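Local atomic coordinates of flavoprotein (Thermotoga maritima, PDB entry 5V8S), a protein that probably transfers electrons as an oxidoreductase, joining a di-iron centre in a metallo-beta-lactamase-like domain to a flavodoxin-like domain expected to bind FMN. Residues A[299-303]-A[304-308]; A[397-400]-A[401-405]. The protein carries 1 engineered substitution. All blocks are in the same frame, centred on the assembly; numbering follows the deposited sequence.

Contact 1: A[299-303]-A[304-308]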
# COMPACT_ATOMS: atom_id res chain seq x y z
N VAL A 299 -10.32 15.17 -3.08
CA VAL A 299 -10.36 14.01 -3.97
C VAL A 299 -9.06 13.23 -3.90
O VAL A 299 -7.97 13.80 -4.04
CB VAL A 299 -10.66 14.44 -5.42
CG1 VAL A 299 -10.77 13.22 -6.34
CG2 VAL A 299 -11.95 15.28 -5.48
N TYR A 300 -9.19 11.92 -3.71
CA TYR A 300 -8.05 11.01 -3.70
C TYR A 300 -8.30 9.91 -4.73
O TYR A 300 -9.25 9.14 -4.59
CB TYR A 300 -7.86 10.40 -2.32
CG TYR A 300 -7.39 11.42 -1.33
CD1 TYR A 300 -6.08 11.87 -1.36
CD2 TYR A 300 -8.25 11.96 -0.37
CE1 TYR A 300 -5.62 12.81 -0.45
CE2 TYR A 300 -7.81 12.92 0.53
CZ TYR A 300 -6.50 13.35 0.48
OH TYR A 300 -6.04 14.30 1.38
N LYS A 301 -7.43 9.83 -5.73
CA LYS A 301 -7.60 8.91 -6.85
C LYS A 301 -6.41 7.96 -6.95
O LYS A 301 -5.27 8.41 -7.05
CB LYS A 301 -7.71 9.69 -8.17
CG LYS A 301 -7.79 8.80 -9.42
CD LYS A 301 -7.29 9.48 -10.73
CE LYS A 301 -7.54 10.94 -10.82
NZ LYS A 301 -7.06 11.46 -12.16
N PHE A 302 -6.69 6.66 -6.97
CA PHE A 302 -5.69 5.64 -7.32
C PHE A 302 -5.85 5.33 -8.81
O PHE A 302 -6.88 4.79 -9.22
CB PHE A 302 -5.94 4.35 -6.54
CG PHE A 302 -5.75 4.48 -5.05
CD1 PHE A 302 -4.49 4.38 -4.50
CD2 PHE A 302 -6.82 4.68 -4.22
CE1 PHE A 302 -4.31 4.49 -3.13
CE2 PHE A 302 -6.65 4.81 -2.83
CZ PHE A 302 -5.40 4.69 -2.30
N SER A 303 -4.86 5.66 -9.61
CA SER A 303 -4.93 5.40 -11.04
C SER A 303 -3.64 4.72 -11.49
O SER A 303 -2.76 4.41 -10.68
CB SER A 303 -5.10 6.70 -11.83
OG SER A 303 -3.90 7.45 -11.79
N ASP A 304 -3.54 4.51 -12.80
CA ASP A 304 -2.33 3.90 -13.32
C ASP A 304 -1.14 4.87 -13.34
O ASP A 304 -0.03 4.45 -13.64
CB ASP A 304 -2.60 3.23 -14.68
CG ASP A 304 -2.95 4.19 -15.79
OD1 ASP A 304 -2.67 5.39 -15.68
OD2 ASP A 304 -3.53 3.74 -16.80
N GLU A 305 -1.34 6.13 -12.97
CA GLU A 305 -0.23 7.07 -12.90
C GLU A 305 -0.08 7.72 -11.54
O GLU A 305 0.98 8.30 -11.28
CB GLU A 305 -0.40 8.20 -13.94
CG GLU A 305 -0.13 7.75 -15.34
CD GLU A 305 0.08 8.91 -16.29
OE1 GLU A 305 0.49 10.00 -15.85
OE2 GLU A 305 -0.16 8.72 -17.49
N GLU A 306 -1.07 7.64 -10.67
CA GLU A 306 -0.99 8.36 -9.40
C GLU A 306 -1.51 7.51 -8.25
O GLU A 306 -2.39 6.67 -8.40
CB GLU A 306 -1.65 9.76 -9.45
CG GLU A 306 -3.06 9.86 -10.02
CD GLU A 306 -3.48 11.33 -10.26
OE1 GLU A 306 -2.61 12.20 -10.45
OE2 GLU A 306 -4.70 11.62 -10.24
N ARG A 307 -0.97 7.80 -7.09
CA ARG A 307 -1.14 6.99 -5.89
C ARG A 307 -1.10 7.94 -4.70
O ARG A 307 -0.03 8.47 -4.38
CB ARG A 307 0.03 6.00 -5.86
CG ARG A 307 0.27 5.22 -4.60
CD ARG A 307 -0.63 4.05 -4.45
NE ARG A 307 -0.71 3.21 -5.65
CZ ARG A 307 0.06 2.16 -5.90
NH1 ARG A 307 1.02 1.77 -5.06
NH2 ARG A 307 -0.16 1.46 -6.99
N PRO A 308 -2.22 8.21 -4.04
CA PRO A 308 -2.19 9.05 -2.84
C PRO A 308 -1.52 8.35 -1.67
O PRO A 308 -1.44 7.13 -1.59
CB PRO A 308 -3.66 9.29 -2.52
CG PRO A 308 -4.39 8.24 -3.22
CD PRO A 308 -3.60 7.89 -4.42
O HOH W 1 -2.59 3.58 -7.83
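Pro-308 packs against one face of the Phe-302 ring and crosses it at about a right angle. Its CG sits 3.9 Å from the centroid of the Phe-302 ring and 16° off the ring normal, which defines a CH-pi contact. At the edge of the same ring Arg-307 CD comes within 3.9 Å of Phe-302 CD1, so the aromatic group is touched on a face and along its rim by consecutive residues. Tyr-300, two residues before Phe-302 on the strand, meets Pro-308 obliquely, its CD1 3.7 Å from Pro-308 CB. All this happens where strand 296-302, an edge strand of the parallel five-stranded sheet of the flavodoxin-like domain, runs into the loop leading to helix 310-316; the chain doubles back there, its two halves pointing in nearly opposite directions. The reversal is held by Ser-303. Its N donates to Glu-306 O in a nearly straight bond of 2.9 Å (172°), and its OG, set between the backbone N and the carbonyl carbon, accepts from two amides. Glu-305 N reaches this OG along a fairly straight line, while Glu-306 N, 3.0 Å from Ser-303 OG, comes in on a more bent one. Away from the phenylalanine, Lys-301 and Glu-306 cross obliquely. A bend at chi3 (-33°) turns the lysine's end toward the carboxylate, giving a salt bridge of 3.0 Å between Lys-301 NZ and Glu-306 OE2. A water accepts from Arg-307 NE at 2.9 Å, in the guanidinium plane, and can donate to Ser-303 O, though other acceptors compete for its protons. In the second subunit, Arg-307 NH2 bonds Val-43 O and the guanidinium makes a cation-pi contact with Tyr-39; Asp-304 forms a salt bridge with Lys-70 of that subunit.

Contact 2: A[397-400]-A[401-405]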
# COMPACT_ATOMS: atom_id res chain seq x y z
N LYS A 397 -28.76 8.87 -12.35
CA LYS A 397 -28.50 8.10 -11.14
C LYS A 397 -27.41 8.73 -10.29
O LYS A 397 -27.43 8.60 -9.07
CB LYS A 397 -28.10 6.67 -11.49
CG LYS A 397 -29.25 5.79 -11.95
CD LYS A 397 -29.99 5.18 -10.76
CE LYS A 397 -31.14 4.29 -11.20
NZ LYS A 397 -32.30 5.07 -11.71
N ILE A 398 -26.43 9.38 -10.93
CA ILE A 398 -25.40 10.08 -10.18
C ILE A 398 -26.01 11.26 -9.44
O ILE A 398 -25.76 11.47 -8.25
CB ILE A 398 -24.27 10.55 -11.12
CG1 ILE A 398 -23.70 9.38 -11.95
CG2 ILE A 398 -23.19 11.28 -10.28
CD1 ILE A 398 -22.64 9.79 -12.96
N GLU A 399 -26.80 12.05 -10.14
CA GLU A 399 -27.46 13.20 -9.52
C GLU A 399 -28.37 12.76 -8.38
O GLU A 399 -28.44 13.45 -7.35
CB GLU A 399 -28.23 13.97 -10.59
CG GLU A 399 -27.42 15.11 -11.22
CD GLU A 399 -27.23 16.28 -10.25
OE1 GLU A 399 -26.15 16.91 -10.27
OE2 GLU A 399 -28.17 16.58 -9.48
N GLU A 400 -29.08 11.64 -8.55
CA GLU A 400 -29.94 11.14 -7.48
C GLU A 400 -29.14 10.85 -6.23
O GLU A 400 -29.57 11.15 -5.11
CB GLU A 400 -30.68 9.87 -7.92
CG GLU A 400 -31.87 10.11 -8.81
CD GLU A 400 -32.52 8.81 -9.28
OE1 GLU A 400 -31.94 7.73 -9.04
OE2 GLU A 400 -33.60 8.90 -9.91
N ALA A 401 -27.96 10.24 -6.39
CA ALA A 401 -27.16 9.88 -5.23
C ALA A 401 -26.67 11.13 -4.52
O ALA A 401 -26.72 11.21 -3.29
CB ALA A 401 -25.98 9.01 -5.65
N ILE A 402 -26.16 12.10 -5.27
CA ILE A 402 -25.68 13.33 -4.65
C ILE A 402 -26.84 14.07 -3.98
O ILE A 402 -26.68 14.63 -2.89
CB ILE A 402 -24.93 14.21 -5.66
CG1 ILE A 402 -23.80 13.42 -6.36
CG2 ILE A 402 -24.37 15.44 -4.97
CD1 ILE A 402 -22.87 12.68 -5.44
N SER A 403 -28.02 14.09 -4.61
CA SER A 403 -29.18 14.71 -3.98
C SER A 403 -29.57 14.00 -2.69
O SER A 403 -29.97 14.65 -1.71
CB SER A 403 -30.37 14.71 -4.94
OG SER A 403 -30.13 15.55 -6.04
N LEU A 404 -29.47 12.68 -2.66
CA LEU A 404 -29.76 11.93 -1.44
C LEU A 404 -28.81 12.34 -0.33
O LEU A 404 -29.23 12.54 0.82
CB LEU A 404 -29.64 10.43 -1.73
CG LEU A 404 -30.06 9.46 -0.64
CD1 LEU A 404 -31.55 9.58 -0.38
CD2 LEU A 404 -29.68 8.03 -1.04
N LEU A 405 -27.52 12.49 -0.66
CA LEU A 405 -26.53 12.93 0.32
C LEU A 405 -26.85 14.33 0.83
O LEU A 405 -26.76 14.60 2.03
CB LEU A 405 -25.15 12.88 -0.32
CG LEU A 405 -24.02 13.30 0.61
CD1 LEU A 405 -23.96 12.37 1.82
CD2 LEU A 405 -22.70 13.31 -0.11
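Ser-403 grips the carbonyl of Glu-399 twice: its N donates to Glu-399 O at 2.8 Å, and its OG donates to the same Glu-399 O at 3.0 Å. The two donors arrive from opposite faces of the carbonyl plane, the amide tilted modestly from it and the hydroxyl well above it. With OG beside its own backbone N (chi1 -67°), the serine folds its hydroxyl back one turn along helix 395-409, the C-terminal helix of the flavodoxin-like domain. The i to i+4 pattern of an alpha-helix repeats around this pair. Ile-402 N to Ile-398 O is the straightest of these bonds (170°), while Ala-401 N meets Lys-397 O at 3.2 Å from above the carbonyl plane; Leu-404 N carries the series on to Glu-400 O, and Leu-405 N continues it to Ala-401 O. Beyond the helix, Ser-403 OG, whose proton is spent on Glu-399 O, accepts from Lys-293 NZ, and Glu-399 OE1 bonds Ser-289 OG of helix 278-292, tying the polar flank to that neighbour. On the solvent-facing side Lys-397 NZ and Glu-400 OE1 form only a long salt bridge. The buried flank is apolar: Ala-401 rests on Leu-356 and Phe-358 of strand 354-360, and Ile-402 packs on Leu-356 and on Leu-290 of helix 278-292. Within the turn, Ile-402 CG1 lies 3.3 Å from Ile-398 O.

Both contacts are local and belong to the flavodoxin-like domain, with centres about 24 Å apart and nearest atoms about 11 Å apart. They share no element: contact 1 joins the end of strand 296-302 to the loop after it, while contact 2 lies wholly within helix 395-409. Contact 1 is a surface contact, with Phe-302 its buried residue; contact 2 is partly buried, its apolar flank against the sheet. The reversal combines a single backbone bond with a serine hydroxyl as acceptor, a salt bridge and a water, whereas the helix repeats its backbone bonds, with its serine hydroxyl donating. Contact 1 also reaches the second subunit; no other chain of the assembly touches 397-405.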